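PDB 3RQA: cyclic di-GMP receptor atypical PilZ domain-containing protein from Xanthomonas campestris pv. campestris, which is of unknown function, probably related to cyclic di-GMP signalling, and assembles as a tetramer of atypical PilZ domains through a parallel helical bundle. Local coordinates for residues A14-E17 and L18-T22; L70-L73 and V74-D78; H117-P120 and P121-G125. All coordinates share one frame; numbering follows the deposited sequence.

Contact 1: A14-E17 and L18-T22; sequences ADTE and LFADT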
loop_
_atom_site.group_PDB
_atom_site.type_symbol
_atom_site.label_atom_id
_atom_site.label_comp_id
_atom_site.label_asym_id
_atom_site.label_seq_id
_atom_site.Cartn_x
_atom_site.Cartn_y
_atom_site.Cartn_z
ATOM N N ALA C 14 -16.878 29.490 -26.313
ATOM C CA ALA C 14 -16.520 28.467 -25.338
ATOM C C ALA C 14 -15.499 29.012 -24.338
ATOM O O ALA C 14 -15.634 28.813 -23.140
ATOM C CB ALA C 14 -15.955 27.245 -26.052
ATOM N N ASP C 15 -14.479 29.698 -24.844
ATOM C CA ASP C 15 -13.424 30.269 -24.008
ATOM C C ASP C 15 -14.031 31.253 -23.002
ATOM O O ASP C 15 -13.640 31.290 -21.830
ATOM C CB ASP C 15 -12.390 30.974 -24.892
ATOM C CG ASP C 15 -10.970 30.784 -24.395
ATOM O OD1 ASP C 15 -10.430 31.711 -23.757
ATOM O OD2 ASP C 15 -10.392 29.699 -24.634
ATOM N N THR C 16 -14.995 32.042 -23.464
ATOM C CA THR C 16 -15.667 33.000 -22.600
ATOM C C THR C 16 -16.482 32.260 -21.530
ATOM O O THR C 16 -16.419 32.601 -20.345
ATOM C CB THR C 16 -16.590 33.937 -23.424
ATOM O OG1 THR C 16 -15.781 34.836 -24.196
ATOM C CG2 THR C 16 -17.519 34.735 -22.507
ATOM N N GLU C 17 -17.229 31.235 -21.935
ATOM C CA GLU C 17 -18.030 30.491 -20.972
ATOM C C GLU C 17 -17.182 29.920 -19.831
ATOM O O GLU C 17 -17.530 30.036 -18.664
ATOM C CB GLU C 17 -18.771 29.339 -21.657
ATOM C CG GLU C 17 -19.725 28.598 -20.717
ATOM C CD GLU C 17 -20.554 27.534 -21.416
ATOM O OE1 GLU C 17 -20.988 27.768 -22.567
ATOM O OE2 GLU C 17 -20.789 26.467 -20.804
ATOM N N LEU C 18 -16.065 29.298 -20.186
ATOM C CA LEU C 18 -15.189 28.675 -19.206
ATOM C C LEU C 18 -14.301 29.600 -18.381
ATOM O O LEU C 18 -14.142 29.391 -17.179
ATOM C CB LEU C 18 -14.297 27.631 -19.893
ATOM C CG LEU C 18 -14.983 26.427 -20.554
ATOM C CD1 LEU C 18 -13.920 25.507 -21.149
ATOM C CD2 LEU C 18 -15.842 25.681 -19.538
ATOM N N PHE C 19 -13.745 30.629 -19.010
ATOM C CA PHE C 19 -12.809 31.497 -18.311
ATOM C C PHE C 19 -13.163 32.937 -17.958
ATOM O O PHE C 19 -12.476 33.542 -17.134
ATOM C CB PHE C 19 -11.494 31.488 -19.077
ATOM C CG PHE C 19 -11.064 30.118 -19.507
ATOM C CD1 PHE C 19 -10.747 29.147 -18.560
ATOM C CD2 PHE C 19 -10.992 29.791 -20.860
ATOM C CE1 PHE C 19 -10.360 27.869 -18.952
ATOM C CE2 PHE C 19 -10.606 28.516 -21.265
ATOM C CZ PHE C 19 -10.289 27.551 -20.303
ATOM N N ALA C 20 -14.208 33.497 -18.557
ATOM C CA ALA C 20 -14.548 34.880 -18.249
ATOM C C ALA C 20 -14.962 35.098 -16.789
ATOM O O ALA C 20 -15.756 34.335 -16.228
ATOM C CB ALA C 20 -15.654 35.372 -19.184
ATOM N N ASP C 21 -14.407 36.143 -16.181
ATOM C CA ASP C 21 -14.727 36.519 -14.800
ATOM C C ASP C 21 -14.491 35.434 -13.749
ATOM O O ASP C 21 -15.224 35.337 -12.764
ATOM C CB ASP C 21 -16.187 37.002 -14.700
ATOM C CG ASP C 21 -16.479 38.186 -15.617
ATOM O OD1 ASP C 21 -15.563 38.995 -15.846
ATOM O OD2 ASP C 21 -17.626 38.315 -16.092
ATOM N N THR C 22 -13.470 34.618 -13.960
ATOM C CA THR C 22 -13.137 33.584 -13.000
ATOM C C THR C 22 -11.666 33.263 -13.115
ATOM O O THR C 22 -11.078 33.386 -14.189
ATOM C CB THR C 22 -13.952 32.298 -13.222
ATOM O OG1 THR C 22 -13.715 31.411 -12.125
ATOM C CG2 THR C 22 -13.551 31.604 -14.522
#
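Phe19 brings the CD2-CE2 side of its ring against the carboxylate of Asp15, one helical turn earlier. Asp15 CG lies at the ring edge, in its plane, 3.7 Å from Phe19 CD2. The carboxylate plane is turned 62° from the ring, and Asp15 OD1 comes to 3.5 Å from Phe19 CD2. CG of Phe19 lies beside its own backbone N (chi1 -45°), which leans the ring back over the preceding turn. Asp15 O is 3.2 Å from Phe19 CD2 and also accepts a hydrogen bond from Phe19 N at 2.9 Å. Further round the helix Thr16 CG2 meets Ala20 CB at 3.9 Å. Two more backbone bonds, Leu18 N to Ala14 O and Ala20 N to Thr16 O, close the last turn. Ala20 is the first residue to leave helical geometry. A type II turn from Phe19 to Thr22 then leads the chain away from the helix.

The polar end of Asp15 is held from outside: OD2 takes a hydrogen bond from Trp158 NE1 and a salt bridge from Arg112. These partners probably favour the charged carboxylate. Helix 12-19 lies against the barrel, with Ala14 and Leu18 on Leu146 of strand 139-150 and on Trp158 of strand 155-161. The ring of Phe19 meets His105 of strand 101-107.

Contact 2: L70-L73 and V74-D78; sequences LPLL and VQRMD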
loop_
_atom_site.group_PDB
_atom_site.type_symbol
_atom_site.label_atom_id
_atom_site.label_comp_id
_atom_site.label_asym_id
_atom_site.label_seq_id
_atom_site.Cartn_x
_atom_site.Cartn_y
_atom_site.Cartn_z
ATOM N N LEU C 70 3.760 17.468 21.228
ATOM C CA LEU C 70 3.532 16.083 20.826
ATOM C C LEU C 70 4.627 15.160 21.365
ATOM O O LEU C 70 5.792 15.550 21.438
ATOM C CB LEU C 70 3.511 15.988 19.302
ATOM C CG LEU C 70 3.293 14.590 18.735
ATOM C CD1 LEU C 70 1.802 14.350 18.551
ATOM C CD2 LEU C 70 4.030 14.455 17.415
ATOM N N PRO C 71 4.265 13.922 21.749
ATOM C CA PRO C 71 5.251 12.971 22.275
ATOM C C PRO C 71 6.262 12.550 21.212
ATOM O O PRO C 71 6.777 13.388 20.473
ATOM C CB PRO C 71 4.384 11.810 22.757
ATOM C CG PRO C 71 3.218 11.861 21.831
ATOM C CD PRO C 71 2.915 13.333 21.772
ATOM N N LEU C 72 6.557 11.257 21.140
ATOM C CA LEU C 72 7.501 10.761 20.144
ATOM C C LEU C 72 6.930 9.534 19.437
ATOM O O LEU C 72 7.327 9.212 18.316
ATOM C CB LEU C 72 8.843 10.407 20.796
ATOM C CG LEU C 72 9.980 10.067 19.823
ATOM C CD1 LEU C 72 10.297 11.288 18.970
ATOM C CD2 LEU C 72 11.220 9.619 20.587
ATOM N N LEU C 73 5.999 8.853 20.097
ATOM C CA LEU C 73 5.367 7.677 19.521
ATOM C C LEU C 73 4.560 8.137 18.303
ATOM O O LEU C 73 4.458 7.426 17.301
ATOM C CB LEU C 73 4.444 7.018 20.556
ATOM C CG LEU C 73 3.738 5.678 20.281
ATOM C CD1 LEU C 73 2.704 5.839 19.186
ATOM C CD2 LEU C 73 4.756 4.624 19.900
ATOM N N VAL C 74 3.999 9.339 18.394
ATOM C CA VAL C 74 3.206 9.885 17.302
ATOM C C VAL C 74 4.081 10.394 16.155
ATOM O O VAL C 74 3.656 10.379 14.997
ATOM C CB VAL C 74 2.284 11.015 17.807
ATOM C CG1 VAL C 74 1.427 11.556 16.664
ATOM C CG2 VAL C 74 1.389 10.482 18.904
ATOM N N GLN C 75 5.298 10.838 16.469
ATOM C CA GLN C 75 6.216 11.315 15.434
ATOM C C GLN C 75 6.596 10.124 14.558
ATOM O O GLN C 75 6.632 10.232 13.335
ATOM C CB GLN C 75 7.494 11.907 16.039
ATOM C CG GLN C 75 7.289 13.021 17.052
ATOM C CD GLN C 75 8.604 13.647 17.513
ATOM O OE1 GLN C 75 8.639 14.367 18.508
ATOM N NE2 GLN C 75 9.690 13.378 16.781
ATOM N N ARG C 76 6.888 8.992 15.196
ATOM C CA ARG C 76 7.251 7.773 14.471
ATOM C C ARG C 76 6.091 7.332 13.584
ATOM O O ARG C 76 6.290 6.999 12.418
ATOM C CB ARG C 76 7.609 6.637 15.439
ATOM C CG ARG C 76 9.078 6.585 15.871
ATOM C CD ARG C 76 9.449 7.726 16.800
ATOM N NE ARG C 76 10.762 7.528 17.420
ATOM C CZ ARG C 76 11.926 7.845 16.858
ATOM N NH1 ARG C 76 11.964 8.389 15.652
ATOM N NH2 ARG C 76 13.059 7.612 17.505
ATOM N N MET C 77 4.883 7.323 14.143
ATOM C CA MET C 77 3.698 6.947 13.381
ATOM C C MET C 77 3.618 7.834 12.130
ATOM O O MET C 77 3.466 7.330 11.011
ATOM C CB MET C 77 2.439 7.077 14.258
ATOM C CG MET C 77 2.292 5.926 15.270
ATOM S SD MET C 77 1.002 6.103 16.532
ATOM C CE MET C 77 -0.429 6.024 15.554
ATOM N N ASP C 78 3.746 9.145 12.314
ATOM C CA ASP C 78 3.716 10.079 11.177
ATOM C C ASP C 78 4.827 9.751 10.158
ATOM O O ASP C 78 4.629 9.876 8.942
ATOM C CB ASP C 78 3.885 11.522 11.670
ATOM C CG ASP C 78 3.557 12.551 10.601
ATOM O OD1 ASP C 78 4.273 13.566 10.523
ATOM O OD2 ASP C 78 2.580 12.360 9.847
#
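The N-terminal end of helix 73-95 is built here, with Leu72 at the N-cap position and an apolar lead-in from Leu70 and Pro71. Leu70 CD1 and Val74 CG1 are modelled at 3.4 Å, shorter than usual packing; Leu70 is poorly ordered, so the closeness is doubtful. The two side chains cross at about a right angle. Leu70 lies against both methyls of Val74, and Pro71 adds to the packing on one of them, with Pro71 CG 3.7 Å from Val74 CG2. CG1 lies anti to the valine's backbone N (chi1 -178°), while CG2 lies beside that N and faces the proline.

Leu72 does two jobs. Its carbonyl O accepts a hydrogen bond from Arg76 N at 3.2 Å, with an N-H...O angle of 164°, and takes a weak bond from Gln75 N. Its side chain crosses the arginine at a slant, with Leu72 CG 3.6 Å from Arg76 NE. Leu72 CD1 sits over one face of the guanidinium, offset toward the rim. The arginine bends at chi2 (71°), which carries its CD back beside Leu72 O. Beyond this, Arg76 NH2 forms a salt bridge with Asp57 of the second subunit.

One residue further on, Leu73 CD1 packs on Met77 SD. Leu73 O accepts a hydrogen bond from Met77 N, the next bond of the helix. Both side chains also face other chains: Leu73 packs on Val74 of the second subunit, and Met77 on Met77 of the third. Asp78 forms a salt bridge with Lys80 of the third subunit. Apolar side chains inside and charged pairs between chains are the features of a coiled-coil interface, here the parallel four-helix bundle of the tetramer.

Contact 3: H117-P120 and P121-G125; sequences HAHP and PGTTG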
loop_
_atom_site.group_PDB
_atom_site.type_symbol
_atom_site.label_atom_id
_atom_site.label_comp_id
_atom_site.label_asym_id
_atom_site.label_seq_id
_atom_site.Cartn_x
_atom_site.Cartn_y
_atom_site.Cartn_z
ATOM N N HIS C 117 -7.097 13.071 -30.538
ATOM C CA HIS C 117 -8.188 13.034 -31.503
ATOM C C HIS C 117 -9.240 14.091 -31.171
ATOM O O HIS C 117 -9.501 14.369 -30.003
ATOM C CB HIS C 117 -8.834 11.645 -31.495
ATOM C CG HIS C 117 -7.865 10.529 -31.744
ATOM N ND1 HIS C 117 -7.185 10.387 -32.934
ATOM C CD2 HIS C 117 -7.435 9.525 -30.943
ATOM C CE1 HIS C 117 -6.375 9.345 -32.856
ATOM N NE2 HIS C 117 -6.507 8.805 -31.658
ATOM N N ALA C 118 -9.833 14.690 -32.199
ATOM C CA ALA C 118 -10.864 15.693 -31.982
ATOM C C ALA C 118 -12.128 14.983 -31.525
ATOM O O ALA C 118 -12.266 13.770 -31.688
ATOM C CB ALA C 118 -11.137 16.466 -33.273
ATOM N N HIS C 119 -13.049 15.741 -30.943
ATOM C CA HIS C 119 -14.314 15.190 -30.479
ATOM C C HIS C 119 -15.349 16.280 -30.651
ATOM O O HIS C 119 -15.194 17.370 -30.114
ATOM C CB HIS C 119 -14.220 14.788 -29.012
ATOM C CG HIS C 119 -13.580 13.456 -28.794
ATOM N ND1 HIS C 119 -14.226 12.269 -29.065
ATOM C CD2 HIS C 119 -12.345 13.122 -28.349
ATOM C CE1 HIS C 119 -13.419 11.260 -28.795
ATOM N NE2 HIS C 119 -12.271 11.749 -28.360
ATOM N N PRO C 120 -16.426 15.998 -31.396
ATOM C CA PRO C 120 -17.461 17.004 -31.612
ATOM C C PRO C 120 -18.082 17.540 -30.332
ATOM O O PRO C 120 -18.209 16.818 -29.334
ATOM C CB PRO C 120 -18.476 16.267 -32.483
ATOM C CG PRO C 120 -18.351 14.845 -32.007
ATOM C CD PRO C 120 -16.853 14.685 -31.917
ATOM N N PRO C 121 -18.450 18.831 -30.335
ATOM C CA PRO C 121 -19.068 19.405 -29.140
ATOM C C PRO C 121 -20.289 18.567 -28.787
ATOM O O PRO C 121 -21.043 18.155 -29.668
ATOM C CB PRO C 121 -19.414 20.834 -29.569
ATOM C CG PRO C 121 -19.354 20.811 -31.052
ATOM C CD PRO C 121 -18.240 19.862 -31.358
ATOM N N GLY C 122 -20.457 18.286 -27.501
ATOM C CA GLY C 122 -21.577 17.475 -27.074
ATOM C C GLY C 122 -21.071 16.125 -26.600
ATOM O O GLY C 122 -21.762 15.416 -25.875
ATOM N N THR C 123 -19.864 15.760 -27.015
ATOM C CA THR C 123 -19.290 14.493 -26.582
ATOM C C THR C 123 -19.148 14.554 -25.067
ATOM O O THR C 123 -18.729 15.563 -24.507
ATOM C CB THR C 123 -17.907 14.246 -27.209
ATOM O OG1 THR C 123 -18.007 14.342 -28.634
ATOM C CG2 THR C 123 -17.401 12.860 -26.849
ATOM N N THR C 124 -19.520 13.472 -24.409
ATOM C CA THR C 124 -19.449 13.405 -22.963
ATOM C C THR C 124 -18.302 12.500 -22.585
ATOM O O THR C 124 -17.947 11.593 -23.346
ATOM C CB THR C 124 -20.768 12.853 -22.373
ATOM O OG1 THR C 124 -21.798 13.839 -22.527
ATOM C CG2 THR C 124 -20.613 12.520 -20.894
ATOM N N GLY C 125 -17.719 12.747 -21.417
ATOM C CA GLY C 125 -16.612 11.925 -20.963
ATOM C C GLY C 125 -15.976 12.408 -19.669
ATOM O O GLY C 125 -16.620 13.030 -18.834
#
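The chain reverses through a type II beta turn from Pro120 to Thr123, with Pro121 and Gly122 at its two central positions. Gly122 has phi 110° and psi -20°, backbone angles that suit glycine at this position of the turn. Proline followed by glycine is the classic sequence for this turn. Thr123 N closes it with a hydrogen bond to Pro120 O at 3.0 Å.

Thr123 also folds its side chain back over the start of the turn. Its OG1 lies beside the backbone N (chi1 -55°). This brings the hydroxyl to the carbonyl that the amide already uses. CG2, anti to the backbone N, approaches His119 ND1 at 3.9 Å. The histidine and threonine side chains cross at about a right angle. The pyrrolidine of Pro120 borders the hydroxyl, with CG 3.4 Å from Thr123 OG1.

The turn feeds strand 124-129 at the end of the barrel sheet order, and Gly122 and Thr123 already bond through their backbones to Val145 of strand 139-150. Val35 touches both His119 and Thr123. Two donors grip Pro120 O: besides the amide, Thr123 OG1 gives its proton at 2.6 Å, in the carbonyl plane and on a lone pair.

The three contacts follow one another along the chain and do not touch. Contacts 1 and 3 both belong to the barrel end of the subunit. Their centres are 19 Å apart and their nearest atoms about 8 Å. Strand 139-150 is their shared neighbour: helix 12-19 packs on it in contact 1, and the turn of contact 3 bonds to its backbone. Contact 2 lies far away, on the opposite side of the chain's centre, with its centre 47 Å from that of contact 1 and 50 Å from that of contact 3. Of the three, contact 2 alone touches other subunits. The link to cyclic di-GMP rests on family membership alone.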